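Local coordinates for extracellular solute-binding protein, family 5 (Chelativorans sp., PDB 6WM6) that binds EDTA and related aminopolycarboxylates in the periplasm, probably handing them to an ABC transporter for uptake, at residues R144-C149 and D201-Y206; Q299-A304 and L530-I535; N312-P317 and L449-F454. All coordinates share one frame; numbering follows the deposited sequence.

Contact 1 of 3, residues R144-C149 and D201-Y206; sequences RDCPEC and DIAESY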
ATOM      1  N   ARG A 144      23.079   7.637   3.263  1.00 26.53           N
ATOM      2  CA  ARG A 144      24.468   8.063   3.438  1.00 30.60           C
ATOM      3  C   ARG A 144      24.608   9.548   3.729  1.00 30.80           C
ATOM      4  O   ARG A 144      25.246   9.923   4.720  1.00 34.09           O
ATOM      5  CB  ARG A 144      25.286   7.713   2.188  1.00 31.72           C
ATOM      6  CG  ARG A 144      25.401   6.230   1.933  1.00 30.70           C
ATOM      7  CD  ARG A 144      26.294   5.936   0.738  1.00 30.12           C
ATOM      8  NE  ARG A 144      25.798   6.553  -0.495  1.00 28.28           N
ATOM      9  CZ  ARG A 144      24.922   5.980  -1.324  1.00 26.92           C
ATOM     10  NH1 ARG A 144      24.413   4.790  -1.040  1.00 25.93           N
ATOM     11  NH2 ARG A 144      24.549   6.621  -2.413  1.00 27.85           N
ATOM     12  N   ASP A 145      24.025  10.413   2.902  1.00 28.94           N
ATOM     13  CA  ASP A 145      24.231  11.850   3.048  1.00 31.67           C
ATOM     14  C   ASP A 145      23.427  12.475   4.184  1.00 39.88           C
ATOM     15  O   ASP A 145      23.757  13.590   4.605  1.00 50.04           O
ATOM     16  CB  ASP A 145      23.909  12.547   1.715  1.00 31.43           C
ATOM     17  CG  ASP A 145      24.968  12.293   0.653  1.00 33.50           C
ATOM     18  OD1 ASP A 145      26.097  12.807   0.811  1.00 44.94           O
ATOM     19  OD2 ASP A 145      24.698  11.576  -0.332  1.00 28.56           O
ATOM     20  N   CYS A 146      22.407  11.797   4.701  1.00 31.64           N
ATOM     21  CA  CYS A 146      21.578  12.315   5.796  1.00 42.36           C
ATOM     22  C   CYS A 146      21.178  11.156   6.696  1.00 29.95           C
ATOM     23  O   CYS A 146      20.015  10.742   6.725  1.00 31.45           O
ATOM     24  CB  CYS A 146      20.326  13.025   5.264  1.00 65.06           C
ATOM     25  SG  CYS A 146      19.172  13.620   6.588  1.00 69.52           S
ATOM     26  N   PRO A 147      22.121  10.614   7.469  1.00 30.97           N
ATOM     27  CA  PRO A 147      21.781   9.450   8.309  1.00 35.11           C
ATOM     28  C   PRO A 147      20.710   9.743   9.347  1.00 35.60           C
ATOM     29  O   PRO A 147      20.101   8.805   9.873  1.00 38.22           O
ATOM     30  CB  PRO A 147      23.119   9.073   8.968  1.00 41.88           C
ATOM     31  CG  PRO A 147      24.172   9.850   8.227  1.00 45.51           C
ATOM     32  CD  PRO A 147      23.502  11.077   7.692  1.00 38.73           C
ATOM     33  N   GLU A 148      20.459  11.017   9.658  1.00 29.11           N
ATOM     34  CA  GLU A 148      19.459  11.388  10.643  1.00 31.03           C
ATOM     35  C   GLU A 148      18.071  11.609  10.040  1.00 28.50           C
ATOM     36  O   GLU A 148      17.112  11.820  10.793  1.00 27.02           O
ATOM     37  CB  GLU A 148      19.907  12.672  11.364  1.00 39.53           C
ATOM     38  CG  GLU A 148      21.284  12.568  12.011  1.00 69.32           C
ATOM     39  CD  GLU A 148      21.318  11.583  13.165  1.00 91.41           C
ATOM     40  OE1 GLU A 148      20.236  11.171  13.634  1.00 99.73           O
ATOM     41  OE2 GLU A 148      22.433  11.221  13.603  1.00 98.26           O
ATOM     42  N   CYS A 149      17.932  11.553   8.720  1.00 25.98           N
ATOM     43  CA  CYS A 149      16.616  11.683   8.110  1.00 25.06           C
ATOM     44  C   CYS A 149      15.772  10.468   8.476  1.00 24.70           C
ATOM     45  O   CYS A 149      16.190   9.324   8.254  1.00 27.38           O
ATOM     46  CB  CYS A 149      16.727  11.776   6.586  1.00 24.00           C
ATOM     47  SG  CYS A 149      17.236  13.385   5.919  1.00 25.56           S
ATOM     48  N   ASP A 201      19.998  22.341   8.044  1.00 30.94           N
ATOM     49  CA  ASP A 201      20.665  21.313   7.263  1.00 30.99           C
ATOM     50  C   ASP A 201      19.630  20.295   6.779  1.00 28.98           C
ATOM     51  O   ASP A 201      18.437  20.387   7.084  1.00 28.26           O
ATOM     52  CB  ASP A 201      21.795  20.671   8.066  1.00 32.79           C
ATOM     53  CG  ASP A 201      21.302  19.895   9.272  1.00 52.98           C
ATOM     54  OD1 ASP A 201      20.091  19.608   9.368  1.00 53.25           O
ATOM     55  OD2 ASP A 201      22.139  19.566  10.140  1.00 60.25           O
ATOM     56  N   ILE A 202      20.093  19.307   6.017  1.00 29.61           N
ATOM     57  CA  ILE A 202      19.159  18.429   5.309  1.00 26.55           C
ATOM     58  C   ILE A 202      18.267  17.683   6.291  1.00 26.77           C
ATOM     59  O   ILE A 202      17.058  17.573   6.082  1.00 26.19           O
ATOM     60  CB  ILE A 202      19.927  17.502   4.349  1.00 29.50           C
ATOM     61  CG1 ILE A 202      20.590  18.359   3.262  1.00 50.78           C
ATOM     62  CG2 ILE A 202      18.988  16.467   3.725  1.00 30.81           C
ATOM     63  CD1 ILE A 202      21.061  17.599   2.047  1.00 62.19           C
ATOM     64  N   ALA A 203      18.827  17.174   7.383  1.00 28.72           N
ATOM     65  CA  ALA A 203      17.998  16.428   8.327  1.00 27.63           C
ATOM     66  C   ALA A 203      16.956  17.325   8.967  1.00 24.26           C
ATOM     67  O   ALA A 203      15.789  16.941   9.109  1.00 25.81           O
ATOM     68  CB  ALA A 203      18.873  15.786   9.406  1.00 32.98           C
ATOM     69  N   GLU A 204      17.362  18.526   9.377  1.00 25.12           N
ATOM     70  CA  GLU A 204      16.424  19.463   9.980  1.00 26.36           C
ATOM     71  C   GLU A 204      15.293  19.801   9.017  1.00 23.56           C
ATOM     72  O   GLU A 204      14.118  19.801   9.395  1.00 25.18           O
ATOM     73  CB  GLU A 204      17.193  20.730  10.392  1.00 36.62           C
ATOM     74  CG  GLU A 204      16.345  21.925  10.804  1.00 65.08           C
ATOM     75  CD  GLU A 204      15.631  21.722  12.125  1.00 79.27           C
ATOM     76  OE1 GLU A 204      14.590  22.381  12.343  1.00 77.96           O
ATOM     77  OE2 GLU A 204      16.104  20.904  12.943  1.00 85.68           O
ATOM     78  N   SER A 205      15.628  20.090   7.759  1.00 22.86           N
ATOM     79  CA  SER A 205      14.603  20.501   6.808  1.00 20.96           C
ATOM     80  C   SER A 205      13.664  19.356   6.455  1.00 20.91           C
ATOM     81  O   SER A 205      12.465  19.586   6.259  1.00 21.42           O
ATOM     82  CB  SER A 205      15.246  21.097   5.554  1.00 26.93           C
ATOM     83  OG  SER A 205      15.984  20.125   4.835  1.00 23.67           O
ATOM     84  N   TYR A 206      14.177  18.130   6.389  1.00 19.87           N
ATOM     85  CA  TYR A 206      13.352  16.972   6.073  1.00 21.06           C
ATOM     86  C   TYR A 206      12.493  16.559   7.259  1.00 21.24           C
ATOM     87  O   TYR A 206      11.275  16.305   7.111  1.00 20.36           O
ATOM     88  CB  TYR A 206      14.264  15.834   5.619  1.00 19.98           C
ATOM     89  CG  TYR A 206      13.542  14.569   5.228  1.00 18.68           C
ATOM     90  CD1 TYR A 206      13.063  14.390   3.936  1.00 18.95           C
ATOM     91  CD2 TYR A 206      13.332  13.549   6.154  1.00 19.20           C
ATOM     92  CE1 TYR A 206      12.412  13.210   3.569  1.00 19.44           C
ATOM     93  CE2 TYR A 206      12.685  12.387   5.795  1.00 19.48           C
ATOM     94  CZ  TYR A 206      12.223  12.230   4.500  1.00 18.39           C
ATOM     95  OH  TYR A 206      11.591  11.051   4.177  1.00 20.19           O
TER

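Contact 2 of 3, residues Q299-A304 and L530-I535; sequences QMNPSA and LPTALI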
ATOM      1  N   GLN A 299     -17.553   2.571  -7.050  1.00 16.04           N
ATOM      2  CA  GLN A 299     -16.616   1.703  -7.765  1.00 15.54           C
ATOM      3  C   GLN A 299     -15.915   0.855  -6.713  1.00 16.94           C
ATOM      4  O   GLN A 299     -15.549   1.354  -5.640  1.00 17.35           O
ATOM      5  CB  GLN A 299     -15.582   2.509  -8.521  1.00 15.43           C
ATOM      6  CG  GLN A 299     -16.135   3.403  -9.621  1.00 15.89           C
ATOM      7  CD  GLN A 299     -15.115   4.379 -10.137  1.00 16.04           C
ATOM      8  OE1 GLN A 299     -13.932   4.070 -10.250  1.00 16.04           O
ATOM      9  NE2 GLN A 299     -15.551   5.605 -10.461  1.00 15.94           N
ATOM     10  N   MET A 300     -15.716  -0.437  -7.001  1.00 15.82           N
ATOM     11  CA  MET A 300     -15.019  -1.345  -6.123  1.00 16.89           C
ATOM     12  C   MET A 300     -14.150  -2.282  -6.951  1.00 16.34           C
ATOM     13  O   MET A 300     -14.609  -2.786  -7.983  1.00 18.12           O
ATOM     14  CB  MET A 300     -16.013  -2.199  -5.341  1.00 18.83           C
ATOM     15  CG  MET A 300     -16.938  -1.404  -4.457  1.00 18.79           C
ATOM     16  SD  MET A 300     -18.062  -2.435  -3.512  1.00 23.99           S
ATOM     17  CE  MET A 300     -16.938  -3.365  -2.520  1.00 20.98           C
ATOM     18  N   ASN A 301     -12.932  -2.536  -6.479  1.00 15.21           N
ATOM     19  CA  ASN A 301     -11.974  -3.368  -7.197  1.00 14.80           C
ATOM     20  C   ASN A 301     -11.121  -4.129  -6.188  1.00 15.35           C
ATOM     21  O   ASN A 301     -11.009  -3.727  -5.020  1.00 15.94           O
ATOM     22  CB  ASN A 301     -11.064  -2.511  -8.089  1.00 15.62           C
ATOM     23  CG  ASN A 301     -11.816  -1.823  -9.184  1.00 18.16           C
ATOM     24  OD1 ASN A 301     -12.245  -2.433 -10.163  1.00 18.95           O
ATOM     25  ND2 ASN A 301     -12.010  -0.523  -9.016  1.00 16.99           N
ATOM     26  N   PRO A 302     -10.437  -5.192  -6.616  1.00 14.69           N
ATOM     27  CA  PRO A 302      -9.450  -5.808  -5.719  1.00 14.27           C
ATOM     28  C   PRO A 302      -8.296  -4.859  -5.437  1.00 15.58           C
ATOM     29  O   PRO A 302      -7.677  -4.325  -6.360  1.00 18.56           O
ATOM     30  CB  PRO A 302      -8.976  -7.062  -6.487  1.00 15.77           C
ATOM     31  CG  PRO A 302     -10.008  -7.292  -7.517  1.00 19.00           C
ATOM     32  CD  PRO A 302     -10.651  -5.968  -7.856  1.00 16.55           C
ATOM     33  N   SER A 303      -8.005  -4.647  -4.158  1.00 15.51           N
ATOM     34  CA  SER A 303      -6.956  -3.751  -3.673  1.00 16.69           C
ATOM     35  C   SER A 303      -5.583  -4.403  -3.822  1.00 16.74           C
ATOM     36  O   SER A 303      -5.447  -5.627  -3.927  1.00 17.23           O
ATOM     37  CB  SER A 303      -7.175  -3.551  -2.134  1.00 18.75           C
ATOM     38  OG  SER A 303      -6.277  -2.634  -1.545  1.00 25.22           O
ATOM     39  N   ALA A 304      -4.548  -3.570  -3.810  1.00 15.81           N
ATOM     40  CA  ALA A 304      -3.195  -4.051  -3.595  1.00 15.91           C
ATOM     41  C   ALA A 304      -3.000  -4.547  -2.166  1.00 16.22           C
ATOM     42  O   ALA A 304      -1.974  -5.202  -1.888  1.00 17.80           O
ATOM     43  CB  ALA A 304      -2.184  -2.935  -3.887  1.00 16.86           C
ATOM     44  N   LEU A 530      -8.241  -7.236  -0.196  1.00 15.27           N
ATOM     45  CA  LEU A 530      -9.314  -6.404   0.297  1.00 14.45           C
ATOM     46  C   LEU A 530     -10.044  -5.747  -0.865  1.00 16.00           C
ATOM     47  O   LEU A 530      -9.428  -5.374  -1.857  1.00 16.90           O
ATOM     48  CB  LEU A 530      -8.783  -5.298   1.211  1.00 17.25           C
ATOM     49  CG  LEU A 530      -8.406  -5.694   2.640  1.00 17.06           C
ATOM     50  CD1 LEU A 530      -7.230  -6.626   2.720  1.00 19.14           C
ATOM     51  CD2 LEU A 530      -8.111  -4.422   3.446  1.00 20.30           C
ATOM     52  N   PRO A 531     -11.343  -5.534  -0.747  1.00 16.10           N
ATOM     53  CA  PRO A 531     -12.038  -4.700  -1.736  1.00 16.49           C
ATOM     54  C   PRO A 531     -11.843  -3.230  -1.436  1.00 16.73           C
ATOM     55  O   PRO A 531     -11.906  -2.794  -0.292  1.00 18.20           O
ATOM     56  CB  PRO A 531     -13.509  -5.099  -1.553  1.00 18.83           C
ATOM     57  CG  PRO A 531     -13.604  -5.480  -0.098  1.00 22.90           C
ATOM     58  CD  PRO A 531     -12.269  -6.128   0.250  1.00 19.87           C
ATOM     59  N   THR A 532     -11.627  -2.458  -2.470  1.00 15.25           N
ATOM     60  CA  THR A 532     -11.726  -1.021  -2.336  1.00 16.28           C
ATOM     61  C   THR A 532     -13.199  -0.596  -2.397  1.00 17.27           C
ATOM     62  O   THR A 532     -14.081  -1.350  -2.816  1.00 18.25           O
ATOM     63  CB  THR A 532     -10.999  -0.306  -3.469  1.00 17.19           C
ATOM     64  OG1 THR A 532     -11.720  -0.573  -4.684  1.00 17.24           O
ATOM     65  CG2 THR A 532      -9.564  -0.755  -3.624  1.00 19.13           C
ATOM     66  N   ALA A 533     -13.468   0.635  -1.980  1.00 16.90           N
ATOM     67  CA  ALA A 533     -14.806   1.195  -2.148  1.00 18.23           C
ATOM     68  C   ALA A 533     -14.675   2.705  -2.299  1.00 15.83           C
ATOM     69  O   ALA A 533     -14.429   3.415  -1.320  1.00 18.49           O
ATOM     70  CB  ALA A 533     -15.698   0.841  -0.961  1.00 20.93           C
ATOM     71  N   LEU A 534     -14.872   3.192  -3.509  1.00 15.80           N
ATOM     72  CA  LEU A 534     -14.935   4.623  -3.805  1.00 15.64           C
ATOM     73  C   LEU A 534     -16.397   4.959  -4.029  1.00 14.72           C
ATOM     74  O   LEU A 534     -17.013   4.462  -4.963  1.00 16.53           O
ATOM     75  CB  LEU A 534     -14.121   4.929  -5.055  1.00 14.82           C
ATOM     76  CG  LEU A 534     -14.013   6.383  -5.470  1.00 16.23           C
ATOM     77  CD1 LEU A 534     -13.238   7.211  -4.466  1.00 17.49           C
ATOM     78  CD2 LEU A 534     -13.372   6.451  -6.864  1.00 18.84           C
ATOM     79  N   ILE A 535     -16.965   5.771  -3.143  1.00 15.76           N
ATOM     80  CA  ILE A 535     -18.395   6.069  -3.128  1.00 17.26           C
ATOM     81  C   ILE A 535     -18.513   7.583  -3.198  1.00 15.98           C
ATOM     82  O   ILE A 535     -17.883   8.294  -2.395  1.00 15.78           O
ATOM     83  CB  ILE A 535     -19.066   5.510  -1.865  1.00 16.70           C
ATOM     84  CG1 ILE A 535     -18.714   4.029  -1.659  1.00 17.34           C
ATOM     85  CG2 ILE A 535     -20.604   5.672  -1.963  1.00 18.13           C
ATOM     86  CD1 ILE A 535     -19.182   3.443  -0.326  1.00 18.90           C
TER

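Contact 3 of 3, residues N312-P317 and L449-F454; sequences NSKAGP and LLSGNF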
ATOM      1  N   ASN A 312       3.741 -17.017  14.457  1.00 17.99           N
ATOM      2  CA  ASN A 312       4.952 -16.618  15.176  1.00 18.82           C
ATOM      3  C   ASN A 312       5.957 -17.769  15.173  1.00 18.49           C
ATOM      4  O   ASN A 312       5.957 -18.630  16.045  1.00 18.98           O
ATOM      5  CB  ASN A 312       4.576 -16.228  16.590  1.00 18.20           C
ATOM      6  CG  ASN A 312       5.736 -15.672  17.356  1.00 19.78           C
ATOM      7  OD1 ASN A 312       6.870 -15.725  16.889  1.00 20.12           O
ATOM      8  ND2 ASN A 312       5.452 -15.110  18.515  1.00 21.16           N
ATOM      9  N   SER A 313       6.858 -17.771  14.192  1.00 17.60           N
ATOM     10  CA  SER A 313       7.864 -18.823  14.101  1.00 18.75           C
ATOM     11  C   SER A 313       9.010 -18.592  15.074  1.00 21.21           C
ATOM     12  O   SER A 313       9.863 -19.488  15.211  1.00 22.09           O
ATOM     13  CB  SER A 313       8.427 -18.959  12.690  1.00 18.36           C
ATOM     14  OG  SER A 313       9.355 -17.925  12.381  1.00 21.48           O
ATOM     15  N   LYS A 314       9.053 -17.425  15.723  1.00 21.46           N
ATOM     16  CA  LYS A 314      10.180 -17.103  16.603  1.00 22.61           C
ATOM     17  C   LYS A 314      10.003 -17.667  18.000  1.00 24.32           C
ATOM     18  O   LYS A 314      11.007 -17.952  18.677  1.00 28.64           O
ATOM     19  CB  LYS A 314      10.353 -15.592  16.724  1.00 22.38           C
ATOM     20  CG  LYS A 314      10.696 -14.884  15.434  1.00 28.32           C
ATOM     21  CD  LYS A 314      10.824 -13.384  15.696  1.00 35.64           C
ATOM     22  CE  LYS A 314      10.734 -12.582  14.421  1.00 49.81           C
ATOM     23  NZ  LYS A 314      10.903 -11.127  14.693  1.00 61.11           N
ATOM     24  N   ALA A 315       8.771 -17.817  18.474  1.00 21.22           N
ATOM     25  CA  ALA A 315       8.543 -18.162  19.868  1.00 22.62           C
ATOM     26  C   ALA A 315       7.128 -18.653  20.070  1.00 23.74           C
ATOM     27  O   ALA A 315       6.228 -18.346  19.289  1.00 22.95           O
ATOM     28  CB  ALA A 315       8.828 -16.959  20.774  1.00 25.39           C
ATOM     29  N   GLY A 316       6.933 -19.404  21.140  1.00 23.69           N
ATOM     30  CA  GLY A 316       5.632 -19.942  21.453  1.00 21.51           C
ATOM     31  C   GLY A 316       5.315 -21.176  20.636  1.00 19.56           C
ATOM     32  O   GLY A 316       6.168 -21.711  19.919  1.00 21.46           O
ATOM     33  N   PRO A 317       4.066 -21.645  20.719  1.00 21.21           N
ATOM     34  CA  PRO A 317       3.709 -22.911  20.051  1.00 20.79           C
ATOM     35  C   PRO A 317       3.998 -22.918  18.556  1.00 18.59           C
ATOM     36  O   PRO A 317       4.365 -23.967  18.003  1.00 19.88           O
ATOM     37  CB  PRO A 317       2.205 -23.053  20.322  1.00 25.99           C
ATOM     38  CG  PRO A 317       1.959 -22.224  21.546  1.00 28.47           C
ATOM     39  CD  PRO A 317       2.963 -21.109  21.541  1.00 22.59           C
ATOM     40  N   LEU A 449       3.557  -5.764  17.551  1.00 20.32           N
ATOM     41  CA  LEU A 449       3.835  -7.186  17.713  1.00 20.20           C
ATOM     42  C   LEU A 449       5.188  -7.390  18.382  1.00 21.11           C
ATOM     43  O   LEU A 449       6.159  -6.669  18.113  1.00 22.34           O
ATOM     44  CB  LEU A 449       3.835  -7.899  16.358  1.00 22.66           C
ATOM     45  CG  LEU A 449       2.491  -8.040  15.659  1.00 19.89           C
ATOM     46  CD1 LEU A 449       2.690  -8.506  14.219  1.00 23.71           C
ATOM     47  CD2 LEU A 449       1.579  -8.996  16.409  1.00 22.68           C
ATOM     48  N   LEU A 450       5.257  -8.399  19.245  1.00 19.37           N
ATOM     49  CA  LEU A 450       6.485  -8.824  19.901  1.00 20.76           C
ATOM     50  C   LEU A 450       6.595 -10.340  19.782  1.00 23.50           C
ATOM     51  O   LEU A 450       5.584 -11.044  19.721  1.00 22.29           O
ATOM     52  CB  LEU A 450       6.471  -8.475  21.389  1.00 22.84           C
ATOM     53  CG  LEU A 450       6.309  -6.994  21.719  1.00 24.47           C
ATOM     54  CD1 LEU A 450       5.979  -6.849  23.201  1.00 27.87           C
ATOM     55  CD2 LEU A 450       7.553  -6.216  21.366  1.00 26.01           C
ATOM     56  N   SER A 451       7.833 -10.845  19.806  1.00 23.51           N
ATOM     57  CA  SER A 451       8.003 -12.295  19.786  1.00 24.22           C
ATOM     58  C   SER A 451       7.190 -12.952  20.888  1.00 25.39           C
ATOM     59  O   SER A 451       6.751 -14.099  20.737  1.00 26.29           O
ATOM     60  CB  SER A 451       9.467 -12.669  19.936  1.00 29.74           C
ATOM     61  OG  SER A 451      10.225 -12.234  18.837  1.00 39.61           O
ATOM     62  N   GLY A 452       6.998 -12.260  22.004  1.00 23.11           N
ATOM     63  CA  GLY A 452       6.308 -12.804  23.136  1.00 23.94           C
ATOM     64  C   GLY A 452       4.841 -12.530  23.318  1.00 24.73           C
ATOM     65  O   GLY A 452       4.279 -13.031  24.295  1.00 28.10           O
ATOM     66  N   ASN A 453       4.169 -11.782  22.409  1.00 23.51           N
ATOM     67  CA  ASN A 453       2.801 -11.351  22.673  1.00 22.65           C
ATOM     68  C   ASN A 453       1.744 -11.844  21.693  1.00 23.88           C
ATOM     69  O   ASN A 453       0.591 -11.408  21.761  1.00 28.04           O
ATOM     70  CB  ASN A 453       2.707  -9.826  22.848  1.00 24.79           C
ATOM     71  CG  ASN A 453       2.831  -9.064  21.541  1.00 24.21           C
ATOM     72  OD1 ASN A 453       3.000  -9.638  20.457  1.00 23.74           O
ATOM     73  ND2 ASN A 453       2.736  -7.740  21.629  1.00 27.93           N
ATOM     74  N   PHE A 454       2.082 -12.762  20.787  1.00 21.42           N
ATOM     75  CA  PHE A 454       1.087 -13.303  19.863  1.00 19.47           C
ATOM     76  C   PHE A 454       1.545 -14.674  19.390  1.00 18.67           C
ATOM     77  O   PHE A 454       2.728 -15.006  19.416  1.00 20.45           O
ATOM     78  CB  PHE A 454       0.858 -12.390  18.632  1.00 19.67           C
ATOM     79  CG  PHE A 454       1.932 -12.508  17.581  1.00 19.32           C
ATOM     80  CD1 PHE A 454       3.185 -11.967  17.796  1.00 18.74           C
ATOM     81  CD2 PHE A 454       1.696 -13.169  16.401  1.00 18.30           C
ATOM     82  CE1 PHE A 454       4.185 -12.067  16.855  1.00 19.57           C
ATOM     83  CE2 PHE A 454       2.693 -13.289  15.437  1.00 20.30           C
ATOM     84  CZ  PHE A 454       3.935 -12.736  15.659  1.00 19.71           C
TER

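Contact 1 of 3, residues R144-C149 and D201-Y206
The C146-C149 disulfide lies against the first turn of helix 202-212, with both sulfurs against A203. C146 SG stands anti to its own backbone N (chi1 176°) and comes to 3.5 Å from A203 CA, with the methyl of A203 hardly farther away. C149 SG is turned the other way, anti to its carbonyl carbon (chi1 -78°), so the two sulfurs meet at 2.1 Å and the bridge lies across A203. I202 CG2 reaches C146 CB at 4.0 Å, toward one end of the bridge; at the C149 end the Y206 ring, with CG anti to its backbone N, takes over: C149 CB sits 3.9 Å from Y206 CD2, and C149 SG lies 4.5 Å from the ring centroid, a sulfur-aromatic contact at an oblique 38° to the ring normal. E148 adds its CB to the A203 methyl, while its carboxylate leads away. The ring of Y206 is held at its far end, where OH is hydrogen-bonded to T64 and Q141, and Y136 and T140 of helix 131-141 also touch it. An alanine in place of Y206 would probably loosen the packing around C149 and break the polar link from helix 202-212 to T64 and Q141. D201 caps the helix, its OD1 accepting from E204 N at 2.9 Å. The loop itself is folded by C149 N bonding to C146 O. The result is a type I beta turn, C146 to C149, closed by a disulfide between its end residues (a C-x-x-C sequence) and packed on the first turn of an Asp-capped helix.

Contact 2 of 3, residues Q299-A304 and L530-I535
Residues 299-304 and 530-535 run antiparallel in the mixed sheet built round strand 524-537 of this periplasmic binding protein, but their ladder is irregular. Q299 and L534 form a hydrogen-bonded pair: Q299 N gives to L534 O and L534 N to Q299 O, both at 2.9 Å. Farther along, T532 N reaches N301 O in an almost straight bond (177°). In return N301 N donates not to a backbone carbonyl but to the side-chain OG1 of T532, at 2.9 Å. T532 carries OG1 in the crowded position between its backbone N and carbonyl carbon (chi1 68°), which brings the hydroxyl to that amide. The same OG1 is hydrogen-bonded to D545 OD2, which also takes N301 ND2, so one carboxylate oxygen ties both segments. The Q299 amide is gripped at both ends, OE1 by D545 N, NE2 by L543 O and the Y536 hydroxyl, and lies alongside L534, pointing the same way. Beyond the non-hydrogen-bonded pair P302-P531, whose side chains diverge, S303 N meets L530 O nearly along the C=O axis at 2.8 Å. The S303 hydroxyl turns to N305 N, just past the corner the chain makes at A304. T532 O is buried without a hydrogen-bonding partner; M300 lies against it instead, bent at its last torsion (chi3 62°), with CB 3.3 Å and CE 3.5 Å from T532 O.

Contact 3 of 3, residues N312-P317 and L449-F454
The carboxamide of N312 carries this contact. Its CG is anti to the backbone N (chi1 -174°), sending the amide across to the other loop, where ND2 gives two hydrogen bonds: to F454 O at 2.9 Å, almost straight (177°) and in the carbonyl plane, and to S451 O at 2.8 Å, reached from above that carbonyl's plane. Both acceptors lie close to the plane of the N312 amide and so fix its rotation about the CB-CG bond. That amide is stacked on the F454 ring, the planes 10° apart. N312 CB sits over one face of F454, 4.0 Å from the centroid in a CH-pi contact, and L449 CD2 lies over the opposite face, offset toward its rim. The other end of the amide turns back into its own chain. N312 OD1 accepts from K314 N at 3.0 Å, an Asx turn, and weakly from A315 N, so the side chain that clasps the neighbouring loop also shapes its own, just after strand 305-311. Beside the amide, the aliphatic part of K314 lies along S451, CD 3.4 Å from S451 OG. The turn in 449-454 is held by N453, whose OD1 takes L450 N at 2.8 Å and whose own N bonds to L450 O. Farther out, the backbones of N312 and D455 are hydrogen-bonded where strands 305-311 and 456-462 meet.

How the contacts relate
The centre of contact 2 is about 13 Å from the centre of the chain, those of contacts 1 and 3 about 25 Å; all three are only partly buried. Contact 3 is nested within the loop that contact 2 closes, and the two hang on one sheet: strand 305-311, paired with 524-537, leads into the 312-317 loop. Contact 1 closes before either opens and lies apart, its nearest atoms about 21 Å from both. The chemistry follows the setting: mostly backbone bonds between strands in contact 2, one completed by a threonine hydroxyl; one asparagine amide spanning two loops in contact 3; and sulfur and apolar packing on a helix in contact 1.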